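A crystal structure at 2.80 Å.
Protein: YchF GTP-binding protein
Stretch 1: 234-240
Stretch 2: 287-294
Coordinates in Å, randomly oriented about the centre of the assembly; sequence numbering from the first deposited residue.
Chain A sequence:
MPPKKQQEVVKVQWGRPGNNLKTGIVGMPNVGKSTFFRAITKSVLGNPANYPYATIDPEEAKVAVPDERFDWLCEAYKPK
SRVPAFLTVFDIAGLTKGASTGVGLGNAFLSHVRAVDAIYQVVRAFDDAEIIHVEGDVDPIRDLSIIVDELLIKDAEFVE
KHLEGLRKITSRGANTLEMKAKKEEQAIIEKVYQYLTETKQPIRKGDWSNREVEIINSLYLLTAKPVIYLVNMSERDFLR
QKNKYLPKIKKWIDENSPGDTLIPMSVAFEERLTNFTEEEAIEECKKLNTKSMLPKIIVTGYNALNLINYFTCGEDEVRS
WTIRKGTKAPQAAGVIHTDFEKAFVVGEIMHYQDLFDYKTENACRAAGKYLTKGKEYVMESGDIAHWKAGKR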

# COMPACT_ATOMS: atom_id res chain seq x y z
N SER A 234 0.50 23.64 -1.79
CA SER A 234 0.44 24.36 -3.07
C SER A 234 1.68 24.18 -3.94
O SER A 234 2.79 23.99 -3.43
CB SER A 234 0.27 25.85 -2.82
OG SER A 234 1.33 26.40 -2.08
N GLU A 235 1.50 24.26 -5.26
CA GLU A 235 2.62 24.09 -6.17
C GLU A 235 3.73 25.00 -5.70
O GLU A 235 4.88 24.58 -5.58
CB GLU A 235 2.23 24.45 -7.60
CG GLU A 235 3.25 23.90 -8.60
CD GLU A 235 2.98 24.31 -10.03
OE1 GLU A 235 1.80 24.29 -10.44
OE2 GLU A 235 3.95 24.65 -10.76
N ARG A 236 3.38 26.25 -5.41
CA ARG A 236 4.32 27.25 -4.93
C ARG A 236 5.11 26.70 -3.72
O ARG A 236 6.33 26.63 -3.76
CB ARG A 236 3.55 28.52 -4.55
CG ARG A 236 4.38 29.71 -4.12
CD ARG A 236 3.50 30.82 -3.54
NE ARG A 236 4.30 31.90 -2.97
CZ ARG A 236 5.10 32.67 -3.69
NH1 ARG A 236 5.20 32.49 -5.01
NH2 ARG A 236 5.83 33.61 -3.10
N ASP A 237 4.42 26.28 -2.67
CA ASP A 237 5.14 25.74 -1.52
C ASP A 237 6.01 24.55 -1.88
O ASP A 237 7.14 24.42 -1.39
CB ASP A 237 4.20 25.34 -0.40
CG ASP A 237 3.75 26.52 0.42
OD1 ASP A 237 4.63 27.32 0.83
OD2 ASP A 237 2.53 26.63 0.66
N PHE A 238 5.46 23.65 -2.70
CA PHE A 238 6.18 22.44 -3.10
C PHE A 238 7.40 22.73 -3.96
O PHE A 238 8.41 22.03 -3.86
CB PHE A 238 5.25 21.50 -3.87
CG PHE A 238 5.92 20.25 -4.38
CD1 PHE A 238 6.50 19.34 -3.49
CD2 PHE A 238 6.00 19.98 -5.75
CE1 PHE A 238 7.14 18.18 -3.95
CE2 PHE A 238 6.64 18.82 -6.22
CZ PHE A 238 7.21 17.93 -5.32
N LEU A 239 7.33 23.75 -4.81
CA LEU A 239 8.46 24.07 -5.66
C LEU A 239 9.55 24.84 -4.93
O LEU A 239 10.58 25.16 -5.52
CB LEU A 239 8.00 24.86 -6.89
CG LEU A 239 7.21 24.09 -7.95
CD1 LEU A 239 6.91 24.98 -9.16
CD2 LEU A 239 8.02 22.87 -8.38
N ARG A 240 9.34 25.14 -3.65
CA ARG A 240 10.36 25.86 -2.89
C ARG A 240 10.73 25.08 -1.63
O ARG A 240 11.36 25.62 -0.72
CB ARG A 240 9.85 27.26 -2.51
CG ARG A 240 8.91 27.28 -1.34
CD ARG A 240 8.24 28.64 -1.19
NE ARG A 240 7.54 28.72 0.10
CZ ARG A 240 6.58 29.60 0.38
NH1 ARG A 240 6.19 30.48 -0.54
NH2 ARG A 240 6.01 29.60 1.58
N LYS A 287 13.65 22.46 -15.22
CA LYS A 287 13.63 23.91 -15.17
C LYS A 287 13.15 24.42 -13.82
O LYS A 287 13.68 25.40 -13.30
CB LYS A 287 12.74 24.47 -16.29
CG LYS A 287 13.31 24.24 -17.70
CD LYS A 287 12.46 24.88 -18.82
CE LYS A 287 11.09 24.20 -18.99
NZ LYS A 287 10.27 24.77 -20.10
N LEU A 288 12.16 23.74 -13.24
CA LEU A 288 11.63 24.13 -11.93
C LEU A 288 12.43 23.47 -10.82
O LEU A 288 12.22 23.74 -9.64
CB LEU A 288 10.17 23.71 -11.82
CG LEU A 288 9.23 24.66 -12.56
CD1 LEU A 288 7.82 24.11 -12.56
CD2 LEU A 288 9.29 26.02 -11.88
N ASN A 289 13.35 22.62 -11.23
CA ASN A 289 14.20 21.90 -10.30
C ASN A 289 13.38 21.14 -9.28
O ASN A 289 13.37 21.48 -8.09
CB ASN A 289 15.15 22.86 -9.59
CG ASN A 289 16.07 22.14 -8.63
OD1 ASN A 289 16.81 21.23 -9.04
ND2 ASN A 289 16.04 22.52 -7.36
N THR A 290 12.69 20.11 -9.75
CA THR A 290 11.87 19.29 -8.88
C THR A 290 11.46 18.02 -9.63
O THR A 290 11.83 17.84 -10.79
CB THR A 290 10.63 20.08 -8.41
OG1 THR A 290 10.07 19.45 -7.25
CG2 THR A 290 9.59 20.15 -9.52
N LYS A 291 10.71 17.15 -8.97
CA LYS A 291 10.30 15.89 -9.60
C LYS A 291 8.94 15.44 -9.11
O LYS A 291 8.56 15.72 -7.97
CB LYS A 291 11.34 14.80 -9.31
CG LYS A 291 11.52 14.43 -7.82
CD LYS A 291 12.69 13.44 -7.64
CE LYS A 291 12.93 13.02 -6.18
NZ LYS A 291 13.96 11.94 -6.06
N SER A 292 8.21 14.70 -9.95
CA SER A 292 6.90 14.20 -9.55
C SER A 292 7.01 13.18 -8.43
O SER A 292 7.84 12.27 -8.49
CB SER A 292 6.20 13.55 -10.74
OG SER A 292 5.07 12.82 -10.28
N MSE A 293 6.16 13.30 -7.42
CA MSE A 293 6.18 12.38 -6.31
C MSE A 293 5.41 11.08 -6.54
O MSE A 293 5.53 10.14 -5.76
CB MSE A 293 5.62 13.06 -5.07
CG MSE A 293 6.34 14.30 -4.75
SE MSE A 293 8.19 13.81 -4.46
CE MSE A 293 8.14 13.83 -2.52
N LEU A 294 4.61 11.01 -7.60
CA LEU A 294 3.85 9.80 -7.86
C LEU A 294 4.71 8.57 -7.69
O LEU A 294 4.49 7.79 -6.77
CB LEU A 294 3.26 9.80 -9.28
CG LEU A 294 2.07 10.74 -9.39
CD1 LEU A 294 1.42 10.63 -10.76
CD2 LEU A 294 1.08 10.38 -8.30
O HOH W 1 12.41 22.45 -6.00

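Packing of a segment containing a short helical turn (234-240) against an irregular segment (287-294) of the same chain, a contact of 278 Å² summed over both sides. No direct hydrogen bond crosses between the stretches; they meet through side-chain packing, a backbone carbonyl at a ring edge and one bridging water. In stretch 1, residues 235-238 are helical. Ser234 caps this turn: its OG accepts from Asp237 N (3.1 Å) and donates to Asp237 OD2 (3.0 Å), while Phe238 N bonds to Ser234 O (2.8 Å) and Leu239 N to Glu235 O (2.7 Å). The backbones come nearest at Leu239 and Thr290, whose CA atoms are 6.7 Å apart, leaving room for side chains between them.

Stretch 2 begins with Lys287, exposed and free of the contact. Leu288 points its CA-to-CB bond toward stretch 1, and its CD1 lies 3.6 Å from Leu239 CD1, an apolar pairing of two methyl groups. The same methyl is approached by the end of Glu235, with OE2 4.3 Å from Leu288 CD1; this is a loose van der Waals contact, since a methyl offers the carboxylate no hydrogen-bonding partner. At Asn289 the chain leaves the preceding helix in a Schellman motif, with positive phi (55°). Its side chain stays out of the contact, but its carbonyl takes part through water 1, which donates to Asn289 O (2.5 Å) and, weakly, to Leu239 O (3.3 Å). The water thus joins two carbonyls that, as acceptors, could not bond to each other.

Thr290, almost fully extended (phi/psi -168/180), also directs its CA-to-CB bond toward stretch 1. Thr290 CG2 lies 3.3 Å from Leu239 CD2, a tight methyl-methyl contact, and Thr290 OG1 is 3.6 Å from Phe238 CE2, oblique to the ring. The CA-to-CB bond of Lys291 points away, and the residue meets Phe238 through its backbone. Its carbonyl O sits 3.7 Å from Phe238 CZ at the ring edge, near the ring plane, where the slightly positive aromatic hydrogens suit a carbonyl oxygen.

The CA-to-CB bond of Ser292 also points away; its OG accepts from Leu294 N (3.3 Å), a capping bond at the turn that leads into the next helix. Met293, present as selenomethionine, has its CA-to-CB bond toward stretch 1 and places CG 3.8 Å from Phe238 CZ, an apolar contact oblique to the ring. The buried Phe238 ring is therefore touched by Thr290, Lys291 and Met293, whereas Leu239 packs against Leu288 and Thr290. Leu294 is buried but makes no contact with stretch 1.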